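Local coordinates for secreted effector protein sseI (Salmonella enterica subsp. enterica serovar Typhimurium, PDB 4G2B), which is a secreted Salmonella effector that probably acts inside host cells as a papain-like, dermonecrotoxin-related enzyme, perhaps deamidating glutamine in host proteins, at residues Arg130-Tyr135 and Thr167-Phe172. Residues are numbered along the deposited sequence; the frame is centred on the assembly and turned at random.
Sequences RKLIYY and TSPRWF
Ile133 and Thr167 meet where strand 132-138 runs antiparallel to the residues that follow strand 164-165, and one backbone bond joins them, Thr167 N to Ile133 O at 3.2 Å; beyond it side chains of 167-172 bind the backbone of 130-135. The Thr167 hydroxyl adds two bonds to the opposite backbone: OG1 donates to Lys131 O at 2.6 Å, in the carbonyl plane and on a lone pair, and accepts the more bent bond from Ile133 N (2.9 Å, N-H...O 132°). With OG1 held between the backbone N and carbonyl carbon (chi1 71°), one oxygen bridges both polar groups. Further along, Pro169, the N-cap of helix 170-175, lays its ring against the Arg130-Leu132 backbone. Trp171 closes this end: NE1 points almost straight at Arg130 O (2.7 Å, 172°), and that oxygen lies in the indole plane, while the six-membered ring brings CZ2 to 3.8 Å from Leu132 CB. Leu132 packs on both aromatic residues of the helix, with CD1 also meeting Pro169 CD. Its CG, anti to the backbone N, directs both methyls at the Phe172 ring, and CD2 sits over one face, 3.6 Å from the centroid in a CH-pi contact. Phe165 and Trp69 also pack on Leu132, and Lys131 turns away to a salt bridge with Asp70. The contact thus fastens the first turn of the C-terminal helix 170-175 against the start of strand 132-138, next to the outermost strand 164-165 of the antiparallel sheet of this papain-like fold.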
ATOM      1  N   ARG A 130      -2.996   6.157  12.337  1.00 46.99           N
ATOM      2  CA  ARG A 130      -3.951   5.725  13.310  1.00 47.75           C
ATOM      3  C   ARG A 130      -5.428   6.013  13.015  1.00 46.06           C
ATOM      4  O   ARG A 130      -6.250   5.874  13.923  1.00 47.96           O
ATOM      5  CB  ARG A 130      -3.583   6.270  14.706  1.00 48.96           C
ATOM      6  CG  ARG A 130      -3.206   7.775  14.781  1.00 55.03           C
ATOM      7  CD  ARG A 130      -2.506   8.210  16.131  1.00 60.78           C
ATOM      8  NE  ARG A 130      -1.672   7.147  16.732  1.00 66.20           N
ATOM      9  CZ  ARG A 130      -0.473   6.749  16.281  1.00 70.06           C
ATOM     10  NH1 ARG A 130       0.088   7.341  15.217  1.00 71.89           N
ATOM     11  NH2 ARG A 130       0.181   5.764  16.914  1.00 71.67           N
ATOM     12  N   LYS A 131      -5.792   6.403  11.798  1.00 42.85           N
ATOM     13  CA  LYS A 131      -7.229   6.495  11.512  1.00 41.01           C
ATOM     14  C   LYS A 131      -7.729   5.096  11.064  1.00 38.45           C
ATOM     15  O   LYS A 131      -6.999   4.341  10.426  1.00 35.89           O
ATOM     16  CB  LYS A 131      -7.547   7.571  10.492  1.00 40.96           C
ATOM     17  CG  LYS A 131      -7.424   9.013  11.044  1.00 44.26           C
ATOM     18  CD  LYS A 131      -7.127   9.977   9.942  1.00 47.14           C
ATOM     19  CE  LYS A 131      -6.859  11.422  10.401  1.00 48.62           C
ATOM     20  NZ  LYS A 131      -7.909  12.324   9.951  1.00 49.14           N
ATOM     21  N   LEU A 132      -8.947   4.778  11.496  1.00 34.97           N
ATOM     22  CA  LEU A 132      -9.713   3.648  11.043  1.00 33.35           C
ATOM     23  C   LEU A 132     -10.433   4.005   9.746  1.00 31.75           C
ATOM     24  O   LEU A 132     -11.174   4.989   9.686  1.00 31.92           O
ATOM     25  CB  LEU A 132     -10.741   3.305  12.081  1.00 33.20           C
ATOM     26  CG  LEU A 132     -11.750   2.230  11.697  1.00 31.88           C
ATOM     27  CD1 LEU A 132     -11.092   0.843  11.290  1.00 31.52           C
ATOM     28  CD2 LEU A 132     -12.723   2.039  12.868  1.00 30.58           C
ATOM     29  N   ILE A 133     -10.182   3.221   8.700  1.00 30.68           N
ATOM     30  CA  ILE A 133     -10.712   3.491   7.364  1.00 30.46           C
ATOM     31  C   ILE A 133     -11.343   2.224   6.832  1.00 30.35           C
ATOM     32  O   ILE A 133     -10.753   1.124   6.822  1.00 29.50           O
ATOM     33  CB  ILE A 133      -9.670   3.971   6.372  1.00 30.47           C
ATOM     34  CG1 ILE A 133      -8.977   5.209   6.955  1.00 30.79           C
ATOM     35  CG2 ILE A 133     -10.298   4.271   5.035  1.00 25.19           C
ATOM     36  CD1 ILE A 133      -7.763   5.690   6.170  1.00 30.13           C
ATOM     37  N   TYR A 134     -12.574   2.376   6.406  1.00 29.06           N
ATOM     38  CA  TYR A 134     -13.285   1.243   5.901  1.00 28.75           C
ATOM     39  C   TYR A 134     -14.312   1.732   4.932  1.00 28.46           C
ATOM     40  O   TYR A 134     -14.679   2.934   4.922  1.00 27.99           O
ATOM     41  CB  TYR A 134     -13.828   0.367   7.057  1.00 29.11           C
ATOM     42  CG  TYR A 134     -14.895   0.947   7.915  1.00 29.11           C
ATOM     43  CD1 TYR A 134     -16.202   1.157   7.407  1.00 31.02           C
ATOM     44  CD2 TYR A 134     -14.648   1.254   9.245  1.00 32.70           C
ATOM     45  CE1 TYR A 134     -17.211   1.702   8.232  1.00 32.46           C
ATOM     46  CE2 TYR A 134     -15.632   1.800  10.060  1.00 32.12           C
ATOM     47  CZ  TYR A 134     -16.907   2.028   9.558  1.00 35.37           C
ATOM     48  OH  TYR A 134     -17.859   2.541  10.432  1.00 35.77           O
ATOM     49  N   TYR A 135     -14.708   0.829   4.054  1.00 30.04           N
ATOM     50  CA  TYR A 135     -15.599   1.169   2.975  1.00 29.46           C
ATOM     51  C   TYR A 135     -16.521   0.027   2.618  1.00 30.02           C
ATOM     52  O   TYR A 135     -16.336  -1.090   3.070  1.00 30.30           O
ATOM     53  CB  TYR A 135     -14.824   1.572   1.724  1.00 30.19           C
ATOM     54  CG  TYR A 135     -14.000   0.468   1.076  1.00 29.15           C
ATOM     55  CD1 TYR A 135     -14.585  -0.476   0.234  1.00 29.42           C
ATOM     56  CD2 TYR A 135     -12.639   0.340   1.331  1.00 29.31           C
ATOM     57  CE1 TYR A 135     -13.851  -1.457  -0.330  1.00 27.28           C
ATOM     58  CE2 TYR A 135     -11.915  -0.658   0.727  1.00 28.29           C
ATOM     59  CZ  TYR A 135     -12.492  -1.526  -0.096  1.00 29.71           C
ATOM     60  OH  TYR A 135     -11.712  -2.520  -0.694  1.00 28.99           O
ATOM     61  N   THR A 167      -7.722   0.168   6.919  1.00 32.63           N
ATOM     62  CA  THR A 167      -6.876   0.115   8.126  1.00 34.50           C
ATOM     63  C   THR A 167      -7.626  -0.566   9.219  1.00 37.74           C
ATOM     64  O   THR A 167      -8.816  -0.792   9.099  1.00 39.12           O
ATOM     65  CB  THR A 167      -6.432   1.457   8.607  1.00 34.32           C
ATOM     66  OG1 THR A 167      -7.541   2.189   9.162  1.00 34.21           O
ATOM     67  CG2 THR A 167      -5.793   2.235   7.473  1.00 30.42           C
ATOM     68  N   SER A 168      -6.901  -0.981  10.249  1.00 39.99           N
ATOM     69  CA  SER A 168      -7.497  -1.511  11.427  1.00 41.42           C
ATOM     70  C   SER A 168      -6.507  -1.294  12.516  1.00 42.96           C
ATOM     71  O   SER A 168      -5.784  -2.218  12.893  1.00 43.46           O
ATOM     72  CB  SER A 168      -7.792  -2.974  11.320  1.00 41.90           C
ATOM     73  OG  SER A 168      -8.635  -3.300  12.401  1.00 44.57           O
ATOM     74  N   PRO A 169      -6.437  -0.067  12.979  1.00 43.14           N
ATOM     75  CA  PRO A 169      -5.408   0.316  13.892  1.00 44.48           C
ATOM     76  C   PRO A 169      -5.570  -0.332  15.244  1.00 45.83           C
ATOM     77  O   PRO A 169      -6.657  -0.799  15.623  1.00 44.60           O
ATOM     78  CB  PRO A 169      -5.545   1.831  13.999  1.00 44.07           C
ATOM     79  CG  PRO A 169      -6.999   2.140  13.534  1.00 44.09           C
ATOM     80  CD  PRO A 169      -7.472   0.958  12.776  1.00 43.92           C
ATOM     81  N   ARG A 170      -4.438  -0.364  15.952  1.00 47.18           N
ATOM     82  CA  ARG A 170      -4.331  -1.024  17.255  1.00 48.42           C
ATOM     83  C   ARG A 170      -5.518  -0.692  18.202  1.00 47.32           C
ATOM     84  O   ARG A 170      -6.213  -1.621  18.725  1.00 48.09           O
ATOM     85  CB  ARG A 170      -2.985  -0.655  17.903  1.00 48.87           C
ATOM     86  CG  ARG A 170      -2.679  -1.453  19.082  1.00 53.18           C
ATOM     87  CD  ARG A 170      -1.335  -1.024  19.650  1.00 60.18           C
ATOM     88  NE  ARG A 170      -0.520  -2.199  19.957  1.00 64.91           N
ATOM     89  CZ  ARG A 170       0.649  -2.159  20.603  1.00 69.62           C
ATOM     90  NH1 ARG A 170       1.167  -0.989  21.019  1.00 72.05           N
ATOM     91  NH2 ARG A 170       1.313  -3.296  20.824  1.00 68.99           N
ATOM     92  N   TRP A 171      -5.773   0.602  18.346  1.00 46.38           N
ATOM     93  CA  TRP A 171      -6.891   1.117  19.169  1.00 46.75           C
ATOM     94  C   TRP A 171      -8.291   0.598  18.785  1.00 47.34           C
ATOM     95  O   TRP A 171      -9.186   0.441  19.649  1.00 47.22           O
ATOM     96  CB  TRP A 171      -6.930   2.642  19.162  1.00 45.84           C
ATOM     97  CG  TRP A 171      -7.422   3.336  17.882  1.00 47.61           C
ATOM     98  CD1 TRP A 171      -6.636   3.993  16.981  1.00 49.08           C
ATOM     99  CD2 TRP A 171      -8.793   3.539  17.429  1.00 48.21           C
ATOM    100  NE1 TRP A 171      -7.408   4.562  15.983  1.00 49.18           N
ATOM    101  CE2 TRP A 171      -8.729   4.284  16.218  1.00 47.68           C
ATOM    102  CE3 TRP A 171     -10.051   3.128  17.895  1.00 45.97           C
ATOM    103  CZ2 TRP A 171      -9.878   4.661  15.492  1.00 46.58           C
ATOM    104  CZ3 TRP A 171     -11.200   3.481  17.152  1.00 46.15           C
ATOM    105  CH2 TRP A 171     -11.100   4.234  15.961  1.00 45.20           C
ATOM    106  N   PHE A 172      -8.508   0.391  17.494  1.00 47.48           N
ATOM    107  CA  PHE A 172      -9.778  -0.139  17.059  1.00 47.94           C
ATOM    108  C   PHE A 172      -9.869  -1.617  17.401  1.00 49.73           C
ATOM    109  O   PHE A 172     -10.934  -2.103  17.769  1.00 48.25           O
ATOM    110  CB  PHE A 172     -10.008   0.092  15.553  1.00 48.04           C
ATOM    111  CG  PHE A 172     -11.278  -0.490  15.073  1.00 44.95           C
ATOM    112  CD1 PHE A 172     -12.484  -0.052  15.610  1.00 43.81           C
ATOM    113  CD2 PHE A 172     -11.279  -1.490  14.130  1.00 44.24           C
ATOM    114  CE1 PHE A 172     -13.674  -0.605  15.192  1.00 43.60           C
ATOM    115  CE2 PHE A 172     -12.440  -2.045  13.694  1.00 43.53           C
ATOM    116  CZ  PHE A 172     -13.650  -1.631  14.223  1.00 43.31           C
TER